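Local structure of catecholate siderophore receptor Fiu (Escherichia coli, 6BPM) at residues T289-T294 with N344-T349. The protein carries iron bound to catecholate siderophores across the outer membrane, drawing its energy from TonB, and also serves as a receptor for several microcins. Residues are numbered along the deposited sequence; the frame is centred on the assembly and turned at random.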
loop_
_atom_site.group_PDB
_atom_site.type_symbol
_atom_site.label_atom_id
_atom_site.label_comp_id
_atom_site.label_asym_id
_atom_site.label_seq_id
_atom_site.Cartn_x
_atom_site.Cartn_y
_atom_site.Cartn_z
ATOM N N THR A 289 -28.458 -19.122 -2.036
ATOM C CA THR A 289 -27.221 -19.880 -1.977
ATOM C C THR A 289 -26.495 -19.750 -3.307
ATOM O O THR A 289 -27.082 -20.005 -4.361
ATOM C CB THR A 289 -27.523 -21.347 -1.656
ATOM O OG1 THR A 289 -28.322 -21.413 -0.467
ATOM C CG2 THR A 289 -26.245 -22.136 -1.449
ATOM N N THR A 290 -25.222 -19.368 -3.247
ATOM C CA THR A 290 -24.397 -19.169 -4.428
ATOM C C THR A 290 -23.014 -19.762 -4.212
ATOM O O THR A 290 -22.422 -19.593 -3.144
ATOM C CB THR A 290 -24.284 -17.676 -4.757
ATOM O OG1 THR A 290 -25.574 -17.184 -5.154
ATOM C CG2 THR A 290 -23.254 -17.428 -5.869
ATOM N N ILE A 291 -22.496 -20.440 -5.237
ATOM C CA ILE A 291 -21.133 -20.960 -5.256
ATOM C C ILE A 291 -20.354 -20.146 -6.281
ATOM O O ILE A 291 -20.891 -19.781 -7.334
ATOM C CB ILE A 291 -21.078 -22.463 -5.598
ATOM C CG1 ILE A 291 -22.357 -23.152 -5.164
ATOM C CG2 ILE A 291 -19.992 -23.161 -4.832
ATOM C CD1 ILE A 291 -22.556 -24.492 -5.823
ATOM N N ARG A 292 -19.102 -19.826 -5.953
ATOM C CA ARG A 292 -18.208 -19.092 -6.835
ATOM C C ARG A 292 -16.876 -19.816 -6.932
ATOM O O ARG A 292 -16.401 -20.418 -5.967
ATOM C CB ARG A 292 -17.946 -17.676 -6.359
ATOM C CG ARG A 292 -19.166 -16.831 -6.188
ATOM C CD ARG A 292 -18.868 -15.664 -5.262
ATOM N NE ARG A 292 -20.042 -14.821 -5.053
ATOM C CZ ARG A 292 -20.973 -15.057 -4.138
ATOM N NH1 ARG A 292 -20.875 -16.121 -3.348
ATOM N NH2 ARG A 292 -22.004 -14.233 -4.017
ATOM N N ASN A 293 -16.263 -19.745 -8.109
ATOM C CA ASN A 293 -14.913 -20.259 -8.274
ATOM C C ASN A 293 -14.113 -19.256 -9.078
ATOM O O ASN A 293 -14.466 -18.954 -10.224
ATOM C CB ASN A 293 -14.898 -21.618 -8.957
ATOM C CG ASN A 293 -13.502 -22.134 -9.112
ATOM O OD1 ASN A 293 -13.027 -22.938 -8.309
ATOM N ND2 ASN A 293 -12.808 -21.631 -10.123
ATOM N N THR A 294 -13.030 -18.756 -8.488
ATOM C CA THR A 294 -12.196 -17.763 -9.146
ATOM C C THR A 294 -10.815 -18.352 -9.368
ATOM O O THR A 294 -10.287 -19.063 -8.510
ATOM C CB THR A 294 -12.092 -16.471 -8.335
ATOM O OG1 THR A 294 -13.407 -16.018 -7.979
ATOM C CG2 THR A 294 -11.421 -15.393 -9.175
ATOM N N ASN A 344 -6.634 -20.487 -7.131
ATOM C CA ASN A 344 -8.014 -20.884 -7.369
ATOM C C ASN A 344 -8.790 -20.826 -6.057
ATOM O O ASN A 344 -8.409 -21.482 -5.079
ATOM C CB ASN A 344 -8.080 -22.288 -7.963
ATOM C CG ASN A 344 -9.466 -22.655 -8.398
ATOM O OD1 ASN A 344 -9.958 -22.137 -9.393
ATOM N ND2 ASN A 344 -10.106 -23.546 -7.661
ATOM N N GLN A 345 -9.869 -20.043 -6.029
ATOM C CA GLN A 345 -10.688 -19.869 -4.827
ATOM C C GLN A 345 -12.150 -20.209 -5.087
ATOM O O GLN A 345 -12.773 -19.628 -5.983
ATOM C CB GLN A 345 -10.579 -18.435 -4.324
ATOM C CG GLN A 345 -9.216 -18.134 -3.786
ATOM C CD GLN A 345 -9.029 -16.666 -3.512
ATOM O OE1 GLN A 345 -9.924 -15.855 -3.770
ATOM N NE2 GLN A 345 -7.861 -16.311 -2.972
ATOM N N THR A 346 -12.698 -21.106 -4.267
ATOM C CA THR A 346 -14.121 -21.466 -4.248
ATOM C C THR A 346 -14.799 -20.844 -3.022
ATOM O O THR A 346 -14.332 -21.025 -1.890
ATOM C CB THR A 346 -14.307 -22.981 -4.176
ATOM O OG1 THR A 346 -13.598 -23.621 -5.246
ATOM C CG2 THR A 346 -15.779 -23.327 -4.286
ATOM N N ASN A 347 -15.894 -20.116 -3.244
ATOM C CA ASN A 347 -16.663 -19.493 -2.171
ATOM C C ASN A 347 -18.124 -19.928 -2.213
ATOM O O ASN A 347 -18.745 -19.954 -3.276
ATOM C CB ASN A 347 -16.596 -17.975 -2.250
ATOM C CG ASN A 347 -17.471 -17.313 -1.217
ATOM O OD1 ASN A 347 -18.517 -16.752 -1.547
ATOM N ND2 ASN A 347 -17.061 -17.385 0.053
ATOM N N LEU A 348 -18.677 -20.252 -1.049
ATOM C CA LEU A 348 -20.090 -20.585 -0.908
ATOM C C LEU A 348 -20.726 -19.667 0.132
ATOM O O LEU A 348 -20.286 -19.629 1.288
ATOM C CB LEU A 348 -20.271 -22.046 -0.505
ATOM C CG LEU A 348 -21.648 -22.379 0.045
ATOM C CD1 LEU A 348 -22.669 -22.121 -1.034
ATOM C CD2 LEU A 348 -21.688 -23.826 0.466
ATOM N N THR A 349 -21.734 -18.907 -0.284
ATOM C CA THR A 349 -22.544 -18.114 0.626
ATOM C C THR A 349 -23.962 -18.662 0.634
ATOM O O THR A 349 -24.503 -19.039 -0.411
ATOM C CB THR A 349 -22.557 -16.635 0.237
ATOM O OG1 THR A 349 -23.079 -16.483 -1.089
ATOM C CG2 THR A 349 -21.159 -16.090 0.263
#
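In the 22-stranded antiparallel β-barrel of this TonB-dependent receptor, strands 289-310 and 327-354 are neighbours, and Thr290, Arg292 and Thr294 pair with Thr349, Asn347 and Gln345 as the hydrogen-bonded pairs of their ladder. Each pair closes a ring of two N-H...O bonds; Arg292 N lies 2.7 Å from Asn347 O, and Thr349 N lies 3.0 Å from Thr290 O. Strand 269-284 continues the sheet beyond Ile291 and Asn293, strand 357-386 beyond Thr346 and Leu348.

Pro29, from the N-terminal part of the chain, touches Arg292 and Asn347, consistent with their face lining the barrel interior. Arginine is long enough, extended from CG to NE, to reach diagonally to the next pair on this face, where threonine offers a hydroxyl acceptor: Thr349 OG1 takes a nearly straight bond (174°) from Arg292 NH1 at 3.2 Å, in the guanidinium plane. With chi1 at 59°, this hydroxyl is turned to meet that edge. Thr290 CG2 covers one guanidinium face, 3.6 Å above the plane. Buried Asn347 sends ND2 to Tyr416 and Ser362.

The opposite face, where a bound polyether touches Asn344, probably faces the membrane, which suits apolar Ile291 and Leu348; Leu348 CD1 packs 3.6 Å from Thr289 CG2. Two asparagines there both donate and accept: Asn344 OD1, also bonded to Thr295 OG1, receives Asn293 ND2 at 3.0 Å, and Asn344 ND2 returns to Asn293 OD1 at 3.1 Å, their amide planes 41° apart.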